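Terminase large subunit (Bacillus phage spp1, PDB 2WBN) acts as the ATP-driven motor that pumps viral DNA into empty capsids and, through the nuclease domain described here, cuts the genome to begin and end packaging. Local coordinates at residues V67-D72 with I78-E83; G54-Y59 with T195-E200; D119-K122 with G126-R129; D171-K176 with I181-D186; E31-E36 with R165-I170. All coordinates share one frame; numbering follows the deposited sequence.

Contact 1: V67-D72 with I78-E83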
# COMPACT_ATOMS: atom_id res chain seq x y z
N VAL A 67 -2.25 -1.58 3.99
CA VAL A 67 -3.14 -1.50 2.81
C VAL A 67 -3.55 -2.91 2.36
O VAL A 67 -2.76 -3.86 2.47
CB VAL A 67 -2.48 -0.71 1.64
CG1 VAL A 67 -2.09 0.70 2.11
CG2 VAL A 67 -1.25 -1.47 1.02
N ARG A 68 -4.79 -3.02 1.87
CA ARG A 68 -5.31 -4.22 1.24
C ARG A 68 -5.93 -3.84 -0.11
O ARG A 68 -6.78 -2.95 -0.17
CB ARG A 68 -6.36 -4.86 2.14
CG ARG A 68 -7.08 -6.09 1.57
CD ARG A 68 -8.24 -6.48 2.51
NE ARG A 68 -9.00 -7.67 2.08
CZ ARG A 68 -8.71 -8.94 2.37
NH1 ARG A 68 -7.65 -9.25 3.10
NH2 ARG A 68 -9.49 -9.93 1.92
N TRP A 69 -5.47 -4.52 -1.16
CA TRP A 69 -5.90 -4.29 -2.55
C TRP A 69 -6.34 -5.59 -3.21
O TRP A 69 -5.93 -6.68 -2.79
CB TRP A 69 -4.71 -3.80 -3.35
CG TRP A 69 -4.14 -2.51 -2.97
CD1 TRP A 69 -3.21 -2.28 -1.99
CD2 TRP A 69 -4.37 -1.27 -3.61
NE1 TRP A 69 -2.89 -0.94 -1.96
CE2 TRP A 69 -3.59 -0.30 -2.95
CE3 TRP A 69 -5.20 -0.86 -4.66
CZ2 TRP A 69 -3.61 1.05 -3.32
CZ3 TRP A 69 -5.22 0.47 -5.02
CH2 TRP A 69 -4.44 1.41 -4.36
N HIS A 70 -7.11 -5.46 -4.28
CA HIS A 70 -7.38 -6.55 -5.20
C HIS A 70 -6.70 -6.26 -6.53
O HIS A 70 -6.70 -5.12 -7.02
CB HIS A 70 -8.88 -6.72 -5.45
CG HIS A 70 -9.19 -7.65 -6.59
ND1 HIS A 70 -8.94 -9.00 -6.53
CD2 HIS A 70 -9.72 -7.42 -7.82
CE1 HIS A 70 -9.30 -9.57 -7.67
NE2 HIS A 70 -9.78 -8.63 -8.46
N TYR A 71 -6.18 -7.33 -7.15
CA TYR A 71 -5.40 -7.24 -8.37
C TYR A 71 -6.09 -7.97 -9.51
O TYR A 71 -6.20 -9.19 -9.49
CB TYR A 71 -4.04 -7.87 -8.12
CG TYR A 71 -3.07 -7.77 -9.27
CD1 TYR A 71 -3.11 -6.70 -10.17
CD2 TYR A 71 -2.09 -8.74 -9.45
CE1 TYR A 71 -2.20 -6.61 -11.20
CE2 TYR A 71 -1.18 -8.65 -10.47
CZ TYR A 71 -1.24 -7.59 -11.35
OH TYR A 71 -0.34 -7.51 -12.38
N ASP A 72 -6.57 -7.22 -10.50
CA ASP A 72 -7.08 -7.80 -11.74
C ASP A 72 -5.92 -7.78 -12.74
O ASP A 72 -5.65 -6.76 -13.39
CB ASP A 72 -8.28 -6.99 -12.27
CG ASP A 72 -8.97 -7.65 -13.45
OD1 ASP A 72 -8.33 -8.38 -14.24
OD2 ASP A 72 -10.19 -7.43 -13.61
N ILE A 78 -5.73 -2.31 -10.24
CA ILE A 78 -5.76 -2.60 -8.82
C ILE A 78 -6.89 -1.81 -8.18
O ILE A 78 -7.22 -0.72 -8.64
CB ILE A 78 -4.40 -2.34 -8.14
CG1 ILE A 78 -4.00 -0.87 -8.16
CG2 ILE A 78 -3.31 -3.24 -8.76
CD1 ILE A 78 -2.73 -0.59 -7.30
N TYR A 79 -7.49 -2.38 -7.15
CA TYR A 79 -8.63 -1.81 -6.47
C TYR A 79 -8.34 -1.76 -4.98
O TYR A 79 -8.06 -2.80 -4.40
CB TYR A 79 -9.85 -2.71 -6.64
CG TYR A 79 -10.38 -2.89 -8.04
CD1 TYR A 79 -9.84 -3.85 -8.89
CD2 TYR A 79 -11.45 -2.13 -8.49
CE1 TYR A 79 -10.36 -4.03 -10.15
CE2 TYR A 79 -11.97 -2.31 -9.75
CZ TYR A 79 -11.41 -3.25 -10.57
OH TYR A 79 -11.92 -3.43 -11.81
N ALA A 80 -8.40 -0.57 -4.37
CA ALA A 80 -8.17 -0.41 -2.93
C ALA A 80 -9.38 -0.88 -2.14
O ALA A 80 -10.51 -0.43 -2.38
CB ALA A 80 -7.82 1.05 -2.59
N ILE A 81 -9.14 -1.80 -1.21
CA ILE A 81 -10.22 -2.42 -0.43
C ILE A 81 -10.30 -1.80 0.96
O ILE A 81 -11.37 -1.42 1.42
CB ILE A 81 -10.03 -3.96 -0.31
CG1 ILE A 81 -10.05 -4.61 -1.69
CG2 ILE A 81 -11.11 -4.55 0.60
CD1 ILE A 81 -9.83 -6.14 -1.69
N ASP A 82 -9.15 -1.72 1.63
CA ASP A 82 -9.12 -1.21 2.97
C ASP A 82 -7.72 -0.71 3.33
O ASP A 82 -6.77 -0.89 2.58
CB ASP A 82 -9.59 -2.31 3.93
CG ASP A 82 -10.31 -1.77 5.15
OD1 ASP A 82 -10.29 -0.55 5.40
OD2 ASP A 82 -10.90 -2.60 5.89
N GLU A 83 -7.64 -0.04 4.48
CA GLU A 83 -6.40 0.55 4.96
C GLU A 83 -6.49 0.77 6.48
O GLU A 83 -7.59 0.82 7.05
CB GLU A 83 -6.15 1.89 4.27
CG GLU A 83 -7.10 2.99 4.74
CD GLU A 83 -7.00 4.31 4.00
OE1 GLU A 83 -6.36 4.37 2.93
OE2 GLU A 83 -7.58 5.30 4.51
O HOH W 1 -12.00 -5.96 -12.39
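W69 is gripped between two aliphatic groups of the partner strand. A80 CB sits over one face of its six-membered ring, 3.8 Å from the centroid, and I78 CD1 lies over the opposite face; both are CH-pi contacts. With CG anti to the carbonyl carbon (chi1 -64°), the indole leans across strand 78-83 until W69 CE3 is 3.2 Å from A80 N. On the other face of the sheet H70 and Y79 lie side by side, planes 35° apart, and F48 stacks on H70. Two backbone bonds join H70 and Y79, H70 N to Y79 O measuring 2.8 Å. Next along the antiparallel hairpin comes a classic beta bulge: R68 O accepts from both I81 N (2.8 Å) and D82 N (3.2 Å), while I81 CG2 rests against the edge of the R68 guanidinium. A water joins D72 OD2 to Y79 OH. CH-pi contacts and an edge-to-face F199 hold the W69 ring, with one weak bond to T195, whereas backbone bonds join the strands.

Contact 2: G54-Y59 with T195-E200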
# COMPACT_ATOMS: atom_id res chain seq x y z
N GLY A 54 -0.01 -4.94 2.08
CA GLY A 54 1.29 -4.36 2.43
C GLY A 54 1.25 -3.61 3.75
O GLY A 54 0.19 -3.19 4.21
N LEU A 55 2.42 -3.47 4.36
CA LEU A 55 2.50 -2.82 5.66
C LEU A 55 3.81 -2.07 5.77
O LEU A 55 4.87 -2.65 5.57
CB LEU A 55 2.38 -3.85 6.79
CG LEU A 55 2.58 -3.32 8.21
CD1 LEU A 55 1.56 -2.27 8.57
CD2 LEU A 55 2.54 -4.47 9.19
N ASP A 56 3.71 -0.78 6.06
CA ASP A 56 4.83 0.02 6.44
C ASP A 56 4.68 0.36 7.92
O ASP A 56 3.60 0.77 8.34
CB ASP A 56 4.91 1.29 5.60
CG ASP A 56 6.21 2.05 5.86
OD1 ASP A 56 6.34 2.68 6.93
OD2 ASP A 56 7.13 1.96 5.01
N PHE A 57 5.74 0.20 8.70
CA PHE A 57 5.66 0.32 10.16
C PHE A 57 5.69 1.74 10.70
O PHE A 57 5.38 1.97 11.88
CB PHE A 57 6.77 -0.50 10.82
CG PHE A 57 6.54 -1.98 10.73
CD1 PHE A 57 7.31 -2.76 9.89
CD2 PHE A 57 5.51 -2.58 11.45
CE1 PHE A 57 7.08 -4.14 9.78
CE2 PHE A 57 5.28 -3.95 11.36
CZ PHE A 57 6.06 -4.73 10.51
N GLY A 58 6.07 2.71 9.87
CA GLY A 58 6.24 4.06 10.37
C GLY A 58 7.58 4.16 11.06
O GLY A 58 8.20 3.16 11.39
N TYR A 59 8.02 5.38 11.27
CA TYR A 59 9.31 5.68 11.82
C TYR A 59 9.31 7.18 12.08
O TYR A 59 8.91 7.97 11.22
CB TYR A 59 10.42 5.29 10.84
CG TYR A 59 11.81 5.62 11.32
CD1 TYR A 59 12.29 5.13 12.52
CD2 TYR A 59 12.66 6.44 10.57
CE1 TYR A 59 13.56 5.45 12.97
CE2 TYR A 59 13.95 6.75 11.02
CZ TYR A 59 14.39 6.25 12.20
OH TYR A 59 15.67 6.57 12.64
N THR A 195 1.73 -0.05 -0.52
CA THR A 195 1.29 -0.62 -1.78
C THR A 195 2.42 -1.24 -2.61
O THR A 195 2.28 -2.35 -3.10
CB THR A 195 0.53 0.43 -2.60
OG1 THR A 195 -0.56 0.91 -1.81
CG2 THR A 195 0.00 -0.16 -3.92
N ARG A 196 3.53 -0.54 -2.78
CA ARG A 196 4.72 -1.15 -3.39
C ARG A 196 5.09 -2.51 -2.79
O ARG A 196 5.32 -3.47 -3.53
CB ARG A 196 5.94 -0.27 -3.24
CG ARG A 196 6.16 0.72 -4.33
CD ARG A 196 7.65 1.05 -4.31
NE ARG A 196 7.98 1.71 -3.04
CZ ARG A 196 8.79 1.25 -2.10
NH1 ARG A 196 9.41 0.07 -2.21
NH2 ARG A 196 8.96 1.98 -1.01
N TYR A 197 5.19 -2.57 -1.46
CA TYR A 197 5.53 -3.84 -0.80
C TYR A 197 4.49 -4.89 -1.18
O TYR A 197 4.85 -5.99 -1.55
CB TYR A 197 5.56 -3.76 0.73
CG TYR A 197 6.31 -2.60 1.32
CD1 TYR A 197 7.46 -2.09 0.72
CD2 TYR A 197 5.88 -2.03 2.52
CE1 TYR A 197 8.14 -1.03 1.29
CE2 TYR A 197 6.52 -0.96 3.07
CZ TYR A 197 7.66 -0.47 2.47
OH TYR A 197 8.31 0.58 3.05
N ALA A 198 3.21 -4.53 -1.11
CA ALA A 198 2.12 -5.48 -1.35
C ALA A 198 2.22 -6.14 -2.73
O ALA A 198 1.88 -7.31 -2.87
CB ALA A 198 0.77 -4.80 -1.19
N PHE A 199 2.67 -5.37 -3.72
CA PHE A 199 2.80 -5.84 -5.11
C PHE A 199 4.21 -6.19 -5.57
O PHE A 199 4.42 -6.40 -6.77
CB PHE A 199 2.23 -4.78 -6.04
CG PHE A 199 0.75 -4.73 -6.02
CD1 PHE A 199 0.08 -3.86 -5.18
CD2 PHE A 199 0.01 -5.61 -6.80
CE1 PHE A 199 -1.31 -3.83 -5.15
CE2 PHE A 199 -1.37 -5.58 -6.77
CZ PHE A 199 -2.02 -4.71 -5.93
N GLU A 200 5.17 -6.28 -4.65
CA GLU A 200 6.56 -6.53 -5.07
C GLU A 200 6.74 -7.83 -5.86
O GLU A 200 7.58 -7.89 -6.75
CB GLU A 200 7.54 -6.45 -3.89
CG GLU A 200 7.44 -7.59 -2.89
CD GLU A 200 8.67 -7.70 -1.99
OE1 GLU A 200 9.46 -6.74 -1.86
OE2 GLU A 200 8.85 -8.79 -1.40
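The Y197 ring meets strand 51-56 with its edge: L55 C and D56 CA lie in its plane, and D56 OD2 approaches the same plane at the hydroxyl end. L55 O takes an oblique position, 3.3 Å from Y197 CD2. The D56 carboxylate is turned only 16° from the ring, so the two flat groups are nearly coplanar although the side chains cross at a slant. Y197 OH donates over 2.7 Å to the anti lone pair of D56 OD2, the one away from OD1. A chi1 of -172° swings the D56 carboxyl group anti to its own nitrogen and out to the tyrosine. The other oxygen, D56 OD1, accepts from G58 N at 3.0 Å, again on the anti side though 24° out of plane, which closes an Asx turn over residues 56-58. Each carboxylate oxygen thus has a donor that restrains its rotation. This is the metal site of the RNase H-like nuclease: D56 binds both manganese ions, with D111 completing the first site and H190 and D193 the second. Y197 also touches D111, consistent with a second-shell role. Further back, helix 190-198 comes down closely on the strand at G54, whose CA is 4.0 Å from A198 CA. The A198 methyl group rests against the glycine backbone, A198 CB lying 3.4 Å from G54 N.

Contact 3: D119-K122 with G126-R129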
# COMPACT_ATOMS: atom_id res chain seq x y z
N ASP A 119 8.59 -10.01 13.58
CA ASP A 119 8.64 -11.11 14.56
C ASP A 119 7.52 -10.93 15.59
O ASP A 119 6.78 -11.86 15.86
CB ASP A 119 9.99 -11.13 15.30
CG ASP A 119 11.17 -11.59 14.43
OD1 ASP A 119 10.98 -12.24 13.38
OD2 ASP A 119 12.32 -11.32 14.83
N ALA A 120 7.41 -9.73 16.14
CA ALA A 120 6.37 -9.40 17.12
C ALA A 120 4.95 -9.71 16.64
O ALA A 120 4.18 -10.36 17.35
CB ALA A 120 6.45 -7.92 17.52
N LEU A 121 4.61 -9.26 15.43
CA LEU A 121 3.27 -9.52 14.88
C LEU A 121 3.01 -11.02 14.72
O LEU A 121 1.89 -11.47 14.93
CB LEU A 121 3.05 -8.80 13.55
CG LEU A 121 2.70 -7.31 13.62
CD1 LEU A 121 2.73 -6.72 12.22
CD2 LEU A 121 1.34 -7.05 14.27
N LYS A 122 4.05 -11.77 14.33
CA LYS A 122 3.98 -13.23 14.18
C LYS A 122 3.86 -13.95 15.53
O LYS A 122 2.91 -14.70 15.77
CB LYS A 122 5.24 -13.78 13.48
CG LYS A 122 5.09 -14.10 12.00
CD LYS A 122 6.40 -14.66 11.43
CE LYS A 122 6.17 -15.58 10.23
NZ LYS A 122 5.70 -16.94 10.62
N GLY A 126 0.04 -13.29 16.71
CA GLY A 126 -0.56 -14.36 15.91
C GLY A 126 -0.89 -14.04 14.45
O GLY A 126 -1.76 -14.70 13.86
N ILE A 127 -0.21 -13.05 13.88
CA ILE A 127 -0.37 -12.77 12.45
C ILE A 127 0.68 -13.60 11.70
O ILE A 127 1.81 -13.17 11.49
CB ILE A 127 -0.23 -11.26 12.13
CG1 ILE A 127 -1.18 -10.44 13.02
CG2 ILE A 127 -0.51 -10.99 10.64
CD1 ILE A 127 -2.66 -10.69 12.75
N ASN A 128 0.28 -14.81 11.33
CA ASN A 128 1.20 -15.82 10.83
C ASN A 128 1.69 -15.56 9.42
O ASN A 128 2.86 -15.81 9.12
CB ASN A 128 0.55 -17.19 10.89
CG ASN A 128 0.22 -17.62 12.30
OD1 ASN A 128 1.01 -17.43 13.23
ND2 ASN A 128 -0.96 -18.22 12.48
N ARG A 129 0.80 -15.06 8.57
CA ARG A 129 1.11 -14.84 7.16
C ARG A 129 1.70 -13.46 6.93
O ARG A 129 1.31 -12.74 6.02
CB ARG A 129 -0.14 -15.07 6.30
CG ARG A 129 -0.66 -16.49 6.41
CD ARG A 129 -1.90 -16.77 5.59
NE ARG A 129 -2.48 -18.06 5.98
CZ ARG A 129 -3.40 -18.74 5.29
NH1 ARG A 129 -3.87 -18.27 4.14
NH2 ARG A 129 -3.85 -19.90 5.75
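L121 and K122, near the end of helix 115-124, receive the returning chain at G126 and I127. This is a glycine C-terminal turn, built on a last helical turn widened to the pi type at 120-122 and followed by a short connection into strand 130-132, an edge strand of the sheet. G126 is the first residue to leave helical geometry, and its positive phi of 68° turns the chain back along the helix, a conformation favourable to glycine. The backbones share one good bond and one weak one. I127 N reaches six residues back to L121 O, 2.8 Å long with an N-H...O angle of 161°, whereas G126 N gives a weak bond of 3.3 Å to K122 O. Apolar contact is modest: L121 CB faces I127 CB at 4.3 Å, and L121 O lies 3.5 Å from I127 CB. Both residues pack on helix 91-100, L121 touching L91 and I127 meeting A95 and V98. Polar side-chain contact comes from K122 alone. Its chain runs alongside the returning segment, with K122 CG 3.4 Å from I127 O, a buried carbonyl oxygen that has no hydrogen-bond partner in the model. A bend at chi4 (-78°) then brings K122 NZ to N128 O, in a weak hydrogen bond of 3.4 Å.

Contact 4: D171-K176 with I181-D186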
# COMPACT_ATOMS: atom_id res chain seq x y z
N ASP A 171 3.55 14.01 -6.02
CA ASP A 171 4.18 14.62 -7.17
C ASP A 171 5.57 14.00 -7.36
O ASP A 171 6.09 13.31 -6.46
CB ASP A 171 4.31 16.15 -6.96
CG ASP A 171 3.04 16.94 -7.31
OD1 ASP A 171 2.42 16.67 -8.35
OD2 ASP A 171 2.67 17.86 -6.55
N TYR A 172 6.16 14.23 -8.52
CA TYR A 172 7.55 13.86 -8.78
C TYR A 172 8.47 14.80 -8.03
O TYR A 172 8.16 15.98 -7.86
CB TYR A 172 7.86 13.93 -10.28
CG TYR A 172 7.27 12.80 -11.08
CD1 TYR A 172 7.55 11.47 -10.75
CD2 TYR A 172 6.40 13.04 -12.14
CE1 TYR A 172 6.98 10.42 -11.47
CE2 TYR A 172 5.84 12.00 -12.86
CZ TYR A 172 6.14 10.70 -12.53
OH TYR A 172 5.58 9.67 -13.23
N GLN A 173 9.62 14.28 -7.60
CA GLN A 173 10.68 15.14 -7.10
C GLN A 173 11.19 15.96 -8.27
O GLN A 173 10.80 15.74 -9.42
CB GLN A 173 11.83 14.32 -6.52
CG GLN A 173 11.49 13.60 -5.25
CD GLN A 173 12.65 12.77 -4.75
OE1 GLN A 173 13.82 13.12 -4.98
NE2 GLN A 173 12.35 11.66 -4.06
N THR A 174 12.06 16.93 -7.98
CA THR A 174 12.64 17.77 -9.02
C THR A 174 14.11 18.06 -8.74
O THR A 174 14.60 17.89 -7.62
CB THR A 174 11.84 19.10 -9.20
OG1 THR A 174 12.03 19.94 -8.05
CG2 THR A 174 10.34 18.82 -9.39
N ASP A 175 14.80 18.49 -9.79
CA ASP A 175 16.25 18.70 -9.79
C ASP A 175 16.57 20.18 -9.65
O ASP A 175 15.66 21.01 -9.53
CB ASP A 175 16.82 18.16 -11.11
CG ASP A 175 16.22 18.85 -12.34
OD1 ASP A 175 15.31 19.69 -12.16
OD2 ASP A 175 16.64 18.57 -13.48
N LYS A 176 17.86 20.52 -9.69
CA LYS A 176 18.31 21.92 -9.70
C LYS A 176 17.53 22.71 -10.76
O LYS A 176 16.82 23.67 -10.44
CB LYS A 176 19.82 22.01 -9.99
N ILE A 181 11.94 14.57 -12.02
CA ILE A 181 12.65 13.31 -12.17
C ILE A 181 11.69 12.15 -11.87
O ILE A 181 10.68 12.34 -11.18
CB ILE A 181 13.92 13.27 -11.28
CG1 ILE A 181 13.57 13.12 -9.79
CG2 ILE A 181 14.76 14.53 -11.50
CD1 ILE A 181 14.78 12.95 -8.88
N PRO A 182 12.01 10.93 -12.35
CA PRO A 182 11.07 9.81 -12.22
C PRO A 182 11.11 9.13 -10.84
O PRO A 182 11.01 7.90 -10.73
CB PRO A 182 11.51 8.85 -13.36
CG PRO A 182 12.78 9.44 -13.95
CD PRO A 182 13.26 10.49 -13.01
N ARG A 183 11.23 9.95 -9.80
CA ARG A 183 11.19 9.52 -8.44
C ARG A 183 10.06 10.33 -7.78
O ARG A 183 10.02 11.55 -7.93
CB ARG A 183 12.53 9.83 -7.78
CG ARG A 183 12.88 8.98 -6.57
CD ARG A 183 14.21 9.42 -5.94
NE ARG A 183 15.25 9.71 -6.94
CZ ARG A 183 16.33 10.48 -6.72
NH1 ARG A 183 16.53 11.06 -5.54
NH2 ARG A 183 17.21 10.67 -7.70
N LEU A 184 9.14 9.65 -7.09
CA LEU A 184 8.11 10.37 -6.33
C LEU A 184 8.72 11.00 -5.09
O LEU A 184 9.72 10.51 -4.55
CB LEU A 184 6.96 9.44 -5.91
CG LEU A 184 6.12 8.82 -7.03
CD1 LEU A 184 5.12 7.80 -6.45
CD2 LEU A 184 5.41 9.90 -7.80
N GLU A 185 8.11 12.09 -4.65
CA GLU A 185 8.44 12.69 -3.36
C GLU A 185 8.40 11.61 -2.29
O GLU A 185 7.54 10.71 -2.34
CB GLU A 185 7.46 13.78 -2.97
CG GLU A 185 7.49 14.98 -3.87
CD GLU A 185 6.23 15.85 -3.74
OE1 GLU A 185 5.07 15.32 -3.60
OE2 GLU A 185 6.41 17.08 -3.82
N ASP A 186 9.32 11.72 -1.34
CA ASP A 186 9.43 10.79 -0.22
C ASP A 186 8.79 11.41 1.02
O ASP A 186 9.44 11.63 2.05
CB ASP A 186 10.92 10.47 0.05
CG ASP A 186 11.09 9.40 1.08
OD1 ASP A 186 10.11 8.65 1.31
OD2 ASP A 186 12.17 9.30 1.67
O HOH W 2 8.22 17.74 -5.93
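Q173 reaches across to L184 and R183 in an irregular antiparallel hairpin whose second arm turns a corner at P182 and R183. The Q173 side chain starts with CG anti to the carbonyl carbon (chi1 -69°) and stays extended beyond it, which lays the amide over the opposite arm. Q173 NE2 donates to L184 O at 2.9 Å from above the carbonyl plane, 41° out of it. The same amide crosses the R183 side chain, its plane 81° from the guanidinium, with Q173 NE2 3.5 Å from R183 CD. R183 is extended as far as CD and bent at chi3, and I181 CD1 lies over one face of the guanidinium, toward its rim. Y172 turns the other way, its ring edge toward R183 O and Y172 CD1 3.3 Å from I181 O; the ring also meets L184 CD2. L184 itself packs on P29 and F30, tying the hairpin to the N-terminal stretch. Between backbones, Q173 N to R183 O is 2.8 Å and nearly straight, while I181 N bonds Q173 O and E185 N bonds D171 O. The E185 side chain, extended beyond CG, reaches D171 with its carboxylate. The D171 carboxylate, 4.6 Å away between D171 OD2 and E185 OE1, is probably mildly repulsive, but E185 OE2 takes a water that also donates to Y172 O, and E185 OE1 accepts from D171 N at 3.1 Å, from above its plane.

Contact 5: E31-E36 with R165-I170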
# COMPACT_ATOMS: atom_id res chain seq x y z
N GLU A 31 -1.58 9.35 -13.72
CA GLU A 31 -2.69 9.74 -14.58
C GLU A 31 -3.73 8.63 -14.61
O GLU A 31 -4.91 8.90 -14.82
CB GLU A 31 -2.20 10.05 -15.99
CG GLU A 31 -1.34 11.31 -16.08
CD GLU A 31 -0.83 11.56 -17.49
OE1 GLU A 31 -1.61 11.36 -18.43
OE2 GLU A 31 0.35 11.94 -17.64
N ASN A 32 -3.29 7.40 -14.35
CA ASN A 32 -4.17 6.22 -14.25
C ASN A 32 -5.15 6.14 -13.06
O ASN A 32 -5.86 5.14 -12.93
CB ASN A 32 -3.33 4.95 -14.29
CG ASN A 32 -2.44 4.79 -13.09
OD1 ASN A 32 -2.45 5.63 -12.20
ND2 ASN A 32 -1.66 3.70 -13.05
N LEU A 33 -5.23 7.17 -12.23
CA LEU A 33 -6.08 7.10 -11.03
C LEU A 33 -7.55 7.24 -11.35
O LEU A 33 -7.92 8.11 -12.14
CB LEU A 33 -5.70 8.18 -10.01
CG LEU A 33 -4.42 7.99 -9.20
CD1 LEU A 33 -4.32 9.11 -8.15
CD2 LEU A 33 -4.42 6.64 -8.52
N GLN A 34 -8.35 6.33 -10.79
CA GLN A 34 -9.80 6.36 -10.89
C GLN A 34 -10.34 6.50 -9.45
O GLN A 34 -10.27 5.56 -8.65
CB GLN A 34 -10.30 5.10 -11.61
CG GLN A 34 -11.68 5.22 -12.15
CD GLN A 34 -11.81 6.07 -13.43
OE1 GLN A 34 -12.89 6.56 -13.70
NE2 GLN A 34 -10.76 6.19 -14.22
N ILE A 35 -10.77 7.71 -9.11
CA ILE A 35 -11.09 8.06 -7.73
C ILE A 35 -12.46 8.71 -7.69
O ILE A 35 -12.69 9.77 -8.29
CB ILE A 35 -10.11 9.08 -7.09
CG1 ILE A 35 -8.66 8.61 -7.21
CG2 ILE A 35 -10.50 9.31 -5.60
CD1 ILE A 35 -7.63 9.57 -6.57
N GLU A 36 -13.37 8.07 -6.95
CA GLU A 36 -14.72 8.59 -6.82
C GLU A 36 -15.40 7.86 -5.68
O GLU A 36 -15.26 6.65 -5.53
CB GLU A 36 -15.47 8.37 -8.12
CG GLU A 36 -16.87 8.98 -8.15
CD GLU A 36 -17.45 8.98 -9.54
OE1 GLU A 36 -17.94 7.92 -9.99
OE2 GLU A 36 -17.44 10.07 -10.17
N ARG A 165 -6.12 10.27 -0.75
CA ARG A 165 -5.44 11.54 -0.58
C ARG A 165 -3.98 11.46 -1.03
O ARG A 165 -3.51 12.31 -1.78
CB ARG A 165 -5.50 12.00 0.88
CG ARG A 165 -4.89 13.40 1.09
CD ARG A 165 -4.90 13.86 2.55
NE ARG A 165 -4.53 12.78 3.45
CZ ARG A 165 -3.29 12.38 3.69
NH1 ARG A 165 -3.10 11.36 4.51
NH2 ARG A 165 -2.24 12.98 3.11
N GLU A 166 -3.28 10.42 -0.63
CA GLU A 166 -1.85 10.36 -0.91
C GLU A 166 -1.61 10.18 -2.40
O GLU A 166 -0.76 10.87 -2.97
CB GLU A 166 -1.18 9.28 -0.09
CG GLU A 166 -1.14 9.60 1.38
CD GLU A 166 -0.18 8.70 2.13
OE1 GLU A 166 0.09 7.59 1.62
OE2 GLU A 166 0.30 9.12 3.19
N PHE A 167 -2.37 9.28 -3.03
CA PHE A 167 -2.17 9.03 -4.45
C PHE A 167 -2.58 10.22 -5.30
O PHE A 167 -1.88 10.55 -6.27
CB PHE A 167 -2.90 7.75 -4.89
CG PHE A 167 -2.13 6.46 -4.62
CD1 PHE A 167 -2.15 5.86 -3.38
CD2 PHE A 167 -1.44 5.83 -5.65
CE1 PHE A 167 -1.48 4.67 -3.15
CE2 PHE A 167 -0.74 4.65 -5.43
CZ PHE A 167 -0.78 4.05 -4.18
N GLU A 168 -3.69 10.88 -4.96
CA GLU A 168 -4.08 12.09 -5.67
C GLU A 168 -3.06 13.23 -5.58
O GLU A 168 -2.83 13.94 -6.57
CB GLU A 168 -5.45 12.60 -5.22
CG GLU A 168 -5.86 13.81 -6.05
CD GLU A 168 -7.32 14.22 -5.96
OE1 GLU A 168 -8.19 13.39 -5.59
OE2 GLU A 168 -7.58 15.40 -6.27
N ASN A 169 -2.43 13.39 -4.42
CA ASN A 169 -1.60 14.56 -4.20
C ASN A 169 -0.09 14.36 -4.42
O ASN A 169 0.63 15.35 -4.51
CB ASN A 169 -1.93 15.14 -2.81
CG ASN A 169 -3.38 15.65 -2.74
OD1 ASN A 169 -3.70 16.68 -3.31
ND2 ASN A 169 -4.25 14.89 -2.13
N ILE A 170 0.38 13.11 -4.51
CA ILE A 170 1.84 12.86 -4.72
C ILE A 170 2.36 13.43 -6.05
O ILE A 170 1.68 13.38 -7.08
CB ILE A 170 2.21 11.35 -4.56
CG1 ILE A 170 3.71 11.17 -4.29
CG2 ILE A 170 1.76 10.56 -5.78
CD1 ILE A 170 4.15 11.42 -2.83
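L33 opens the contact by pushing its CD1 methyl group against the backbone of F167, 3.4 Å from the carbonyl O. L33 CD1 also lies 3.8 Å from F167 CB and 3.7 Å from E168 N, so it rests on the helix surface where two residues join. CG of L33 stands anti to the carbonyl carbon (chi1 -75°), which directs both methyl groups at the helix, and CD2 comes obliquely to the F167 ring. The two side chains cross at about a right angle. F167 leads its ring away from the strand and into the interior, where it touches I155 of the neighbouring strand and T191, I192 and T195 of helix 190-198. Two residues on, I35 points the same way, its CD1 reaching the stem of E168 at CB, 4.0 Å off. The extended E168 side chain crosses I35 at a slant, and its OE1 lies equally close to that methyl. No hydrogen bond crosses between the segments; the touching surfaces are mainly aliphatic. Within the helix, the N169 side chain folds back so that ND2 donates to R165 O over 2.7 Å, an oxygen that also accepts from N169 N. The strand and helix axes pass 10.0 Å apart at 133°, a spacing usual for a helix packed on a sheet. Here helix 161-169 packs on the edge strand 33-35, in the layered alpha/beta build of an RNase H-like nuclease domain.

In the fold
The central mixed sheet unites contacts 1, 2 and 5: strands 51-56, 64-72 and 77-86 are neighbours in it, and strand 33-35 forms one border. Contacts 1 and 2, centres 13 Å apart, touch where V67 meets G54 and where F199 packs on I78, tying the hairpin to the metal-bearing strand. Along the chain contacts 1, 3 and 4 lie nested inside the loop closed by contact 2, whereas contacts 2 and 5 cross. Contact 3 joins contact 2 through L121 against L55 and F57; contact 4 follows contact 5 directly, I170 touching L184 and E185. Contacts 3 and 4, 35 Å apart between centres, lie on opposite sides of the domain, with the catalytic D56 in contact 2 near its middle.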